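Local structure of foldase protein PrsA (Streptococcus pneumoniae, 5TVL) at residues A[242-245]-A[246-249]; A[235-238]-A[239-243]. The protein probably catalyses the cis-trans isomerisation of peptidyl-prolyl bonds and helps secreted proteins to fold outside the cell after their translocation. All coordinates share one frame; numbering follows the deposited sequence.

Followed from the N terminus, the chain reaches interaction 2 first, where helix 227-239 ends and a short turn leads into helix 242-255, and then interaction 1, the opening turns of that second helix. Neither contact closes a long loop; each spans three or four residues, and they overlap at Ser242 and Thr243. Their centres lie about 8 Å apart. The two meet where Phe244 CD2 is 3.5 Å from Lys238 O and Val245 CG2 is 3.7 Å from Gln239 O, and Lys238 adds a cation-pi contact to the Phe244 ring. Both contacts lean on helix 79-102 and both meet the second subunit, while interaction 1 also reaches helix 25-44.

Interaction 1: A[242-245]-A[246-249]; sequences STFV and QSII
Phe244 and Ile248, one turn apart in the first turns of α-helix 242-255, meet with the isoleucine lying over one face of the ring. Ile248 CG1 stands 4.2 Å above the ring plane, displaced toward the rim, and its CD1 continues outward to within 4.2 Å of Phe244 CZ. The ring is carried to this place by a first torsion of -168°, which sets Phe244 CG opposite the backbone N. The next pair round the helix repeats the spacing: Val245 CG1 and Ile249 CD1 approach to 3.9 Å, the two side chains crossing at a slant. Against helix 79-102, Phe244 packs on Val96, Val245 on Val92 and Val96, and Ile248 on Val99, while Ile249 reaches Ile36 and Phe40 of helix 25-44. Ser242 OG and Thr243 OG1 hydrogen-bond to Gln237 OE1 and Asp241 OD2 of the second subunit. Gln246 OE1 makes a weak hydrogen bond to Tyr272 OH. The backbone is held by regular i to i+4 bonds, among them Ile249 N to Val245 O at 2.9 Å. Phe244 O takes two donors: Ile248 N at 3.1 Å, and the hydroxyl of Ser247, whose OG sits between its own N and carbonyl carbon (chi1 76°) and donates at 2.6 Å to Phe244 O.

Interaction 2: A[235-238]-A[239-243]; sequences LTQK and QNDST
Gln239 N donates to Leu235 O at 2.9 Å, near the end of helix 227-239 and just before the turn that joins it to helix 242-255. The i to i+4 bonds run on to Asn240, whose N bonds to Thr236 O at 3.2 Å; weak i to i+3 bonds then take over, from Asn240 N to Gln237 O and from Asp241 N to Lys238 O. The aliphatic start of Gln239 rests on the preceding turn, its CB 3.5 Å from Leu235 O. Lys238 CG lies anti to the carbonyl carbon (chi1 -66°) and the chain bends at chi2 and chi4, bringing the ammonium group to the Phe244 ring in a cation-pi interaction; Lys238 NZ remains 6.9 Å from Asp241 OD2. Asp241 turns its CB back toward helix 227-239, 3.7 Å from Lys238 O. It occupies the N-cap position of helix 242-255, yet its side chain makes no capping bond there. Across the subunit interface its OD2 accepts from Thr243 N of the second subunit, while Ser242 N donates to Asp241 OD1 of that subunit. Gln237 OE1 likewise bonds to Ser242 OG of the second subunit. Within the chain, Leu235 packs on Ala100 and Glu101, and Gln239 on Glu93 and Val96, of helix 79-102, which flanks the turn between helices 227-239 and 242-255.

Interaction 1: A[242-245]-A[246-249]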
loop_
_atom_site.group_PDB
_atom_site.type_symbol
_atom_site.label_atom_id
_atom_site.label_comp_id
_atom_site.label_asym_id
_atom_site.label_seq_id
_atom_site.Cartn_x
_atom_site.Cartn_y
_atom_site.Cartn_z
ATOM N N SER A 242 4.282 -2.304 -7.681
ATOM C CA SER A 242 5.424 -3.172 -7.970
ATOM C C SER A 242 5.375 -3.772 -9.370
ATOM O O SER A 242 6.412 -3.936 -10.003
ATOM C CB SER A 242 5.518 -4.294 -6.937
ATOM O OG SER A 242 6.605 -5.157 -7.223
ATOM N N THR A 243 4.173 -4.100 -9.838
ATOM C CA THR A 243 3.979 -4.641 -11.185
ATOM C C THR A 243 4.396 -3.633 -12.255
ATOM O O THR A 243 5.011 -4.008 -13.257
ATOM C CB THR A 243 2.507 -5.040 -11.420
ATOM O OG1 THR A 243 2.071 -5.908 -10.367
ATOM C CG2 THR A 243 2.339 -5.754 -12.759
ATOM N N PHE A 244 4.055 -2.362 -12.032
ATOM C CA PHE A 244 4.401 -1.279 -12.954
ATOM C C PHE A 244 5.911 -1.042 -13.013
ATOM O O PHE A 244 6.481 -0.966 -14.098
ATOM C CB PHE A 244 3.677 0.018 -12.568
ATOM C CG PHE A 244 3.756 1.088 -13.621
ATOM C CD1 PHE A 244 3.137 0.906 -14.857
ATOM C CD2 PHE A 244 4.449 2.274 -13.389
ATOM C CE1 PHE A 244 3.207 1.882 -15.839
ATOM C CE2 PHE A 244 4.521 3.253 -14.370
ATOM C CZ PHE A 244 3.899 3.057 -15.594
ATOM N N VAL A 245 6.547 -0.954 -11.846
ATOM C CA VAL A 245 7.998 -0.713 -11.745
ATOM C C VAL A 245 8.768 -1.838 -12.444
ATOM O O VAL A 245 9.696 -1.572 -13.211
ATOM C CB VAL A 245 8.460 -0.577 -10.264
ATOM C CG1 VAL A 245 9.982 -0.523 -10.148
ATOM C CG2 VAL A 245 7.854 0.665 -9.617
ATOM N N GLN A 246 8.361 -3.079 -12.174
ATOM C CA GLN A 246 8.942 -4.269 -12.811
ATOM C C GLN A 246 8.809 -4.249 -14.332
ATOM O O GLN A 246 9.734 -4.662 -15.035
ATOM C CB GLN A 246 8.298 -5.551 -12.264
ATOM C CG GLN A 246 8.675 -5.880 -10.824
ATOM C CD GLN A 246 10.065 -6.471 -10.690
ATOM O OE1 GLN A 246 10.392 -7.458 -11.348
ATOM N NE2 GLN A 246 10.888 -5.879 -9.825
ATOM N N SER A 247 7.665 -3.778 -14.834
ATOM C CA SER A 247 7.441 -3.678 -16.283
ATOM C C SER A 247 8.377 -2.645 -16.927
ATOM O O SER A 247 8.908 -2.893 -18.009
ATOM C CB SER A 247 5.970 -3.373 -16.615
ATOM O OG SER A 247 5.637 -2.015 -16.367
ATOM N N ILE A 248 8.588 -1.512 -16.249
ATOM C CA ILE A 248 9.519 -0.474 -16.721
ATOM C C ILE A 248 10.953 -1.015 -16.731
ATOM O O ILE A 248 11.676 -0.832 -17.710
ATOM C CB ILE A 248 9.447 0.828 -15.871
ATOM C CG1 ILE A 248 8.041 1.455 -15.917
ATOM C CG2 ILE A 248 10.482 1.849 -16.334
ATOM C CD1 ILE A 248 7.498 1.753 -17.303
ATOM N N ILE A 249 11.350 -1.681 -15.648
ATOM C CA ILE A 249 12.665 -2.336 -15.572
ATOM C C ILE A 249 12.804 -3.317 -16.740
ATOM O O ILE A 249 13.801 -3.281 -17.467
ATOM C CB ILE A 249 12.884 -3.042 -14.206
ATOM C CG1 ILE A 249 13.046 -1.995 -13.095
ATOM C CG2 ILE A 249 14.115 -3.947 -14.237
ATOM C CD1 ILE A 249 12.936 -2.546 -11.686
#

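Interaction 2: A[235-238]-A[239-243]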
loop_
_atom_site.group_PDB
_atom_site.type_symbol
_atom_site.label_atom_id
_atom_site.label_comp_id
_atom_site.label_asym_id
_atom_site.label_seq_id
_atom_site.Cartn_x
_atom_site.Cartn_y
_atom_site.Cartn_z
ATOM N N LEU A 235 0.506 9.689 -10.089
ATOM C CA LEU A 235 1.918 9.319 -10.258
ATOM C C LEU A 235 2.456 8.501 -9.083
ATOM O O LEU A 235 3.109 7.481 -9.298
ATOM C CB LEU A 235 2.797 10.555 -10.491
ATOM C CG LEU A 235 2.642 11.279 -11.835
ATOM C CD1 LEU A 235 3.474 12.554 -11.828
ATOM C CD2 LEU A 235 3.023 10.404 -13.022
ATOM N N THR A 236 2.179 8.942 -7.855
ATOM C CA THR A 236 2.614 8.215 -6.651
ATOM C C THR A 236 1.950 6.835 -6.505
ATOM O O THR A 236 2.519 5.948 -5.861
ATOM C CB THR A 236 2.388 9.027 -5.358
ATOM O OG1 THR A 236 1.043 9.515 -5.323
ATOM C CG2 THR A 236 3.358 10.200 -5.279
ATOM N N GLN A 237 0.762 6.660 -7.091
ATOM C CA GLN A 237 0.110 5.345 -7.171
ATOM C C GLN A 237 0.945 4.398 -8.029
ATOM O O GLN A 237 1.285 3.301 -7.589
ATOM C CB GLN A 237 -1.298 5.475 -7.760
ATOM C CG GLN A 237 -2.112 4.185 -7.815
ATOM C CD GLN A 237 -3.293 4.291 -8.766
ATOM O OE1 GLN A 237 -3.444 3.478 -9.679
ATOM N NE2 GLN A 237 -4.128 5.310 -8.567
ATOM N N LYS A 238 1.274 4.840 -9.243
ATOM C CA LYS A 238 2.108 4.064 -10.176
ATOM C C LYS A 238 3.529 3.837 -9.645
ATOM O O LYS A 238 4.145 2.812 -9.945
ATOM C CB LYS A 238 2.184 4.758 -11.540
ATOM C CG LYS A 238 0.867 4.826 -12.300
ATOM C CD LYS A 238 0.481 3.476 -12.884
ATOM C CE LYS A 238 -0.710 3.592 -13.822
ATOM N NZ LYS A 238 -0.343 4.165 -15.147
ATOM N N GLN A 239 4.031 4.795 -8.864
ATOM C CA GLN A 239 5.345 4.696 -8.211
ATOM C C GLN A 239 5.400 3.552 -7.186
ATOM O O GLN A 239 6.425 2.878 -7.064
ATOM C CB GLN A 239 5.697 6.025 -7.520
ATOM C CG GLN A 239 7.180 6.238 -7.240
ATOM C CD GLN A 239 7.909 6.901 -8.396
ATOM O OE1 GLN A 239 8.404 6.226 -9.298
ATOM N NE2 GLN A 239 7.982 8.232 -8.372
ATOM N N ASN A 240 4.296 3.347 -6.462
ATOM C CA ASN A 240 4.179 2.283 -5.448
ATOM C C ASN A 240 3.588 0.959 -5.972
ATOM O O ASN A 240 3.412 0.017 -5.197
ATOM C CB ASN A 240 3.357 2.791 -4.254
ATOM C CG ASN A 240 4.019 3.967 -3.547
ATOM O OD1 ASN A 240 5.185 3.888 -3.159
ATOM N ND2 ASN A 240 3.284 5.061 -3.375
ATOM N N ASP A 241 3.283 0.885 -7.271
ATOM C CA ASP A 241 2.841 -0.363 -7.908
ATOM C C ASP A 241 4.050 -1.176 -8.354
ATOM O O ASP A 241 4.756 -0.783 -9.285
ATOM C CB ASP A 241 1.930 -0.083 -9.109
ATOM C CG ASP A 241 0.501 0.238 -8.706
ATOM O OD1 ASP A 241 0.248 0.592 -7.532
ATOM O OD2 ASP A 241 -0.385 0.124 -9.577
ATOM N N SER A 242 4.282 -2.304 -7.681
ATOM C CA SER A 242 5.424 -3.172 -7.970
ATOM C C SER A 242 5.375 -3.772 -9.370
ATOM O O SER A 242 6.412 -3.936 -10.003
ATOM C CB SER A 242 5.518 -4.294 -6.937
ATOM O OG SER A 242 6.605 -5.157 -7.223
ATOM N N THR A 243 4.173 -4.100 -9.838
ATOM C CA THR A 243 3.979 -4.641 -11.185
ATOM C C THR A 243 4.396 -3.633 -12.255
ATOM O O THR A 243 5.011 -4.008 -13.257
ATOM C CB THR A 243 2.507 -5.040 -11.420
ATOM O OG1 THR A 243 2.071 -5.908 -10.367
ATOM C CG2 THR A 243 2.339 -5.754 -12.759
#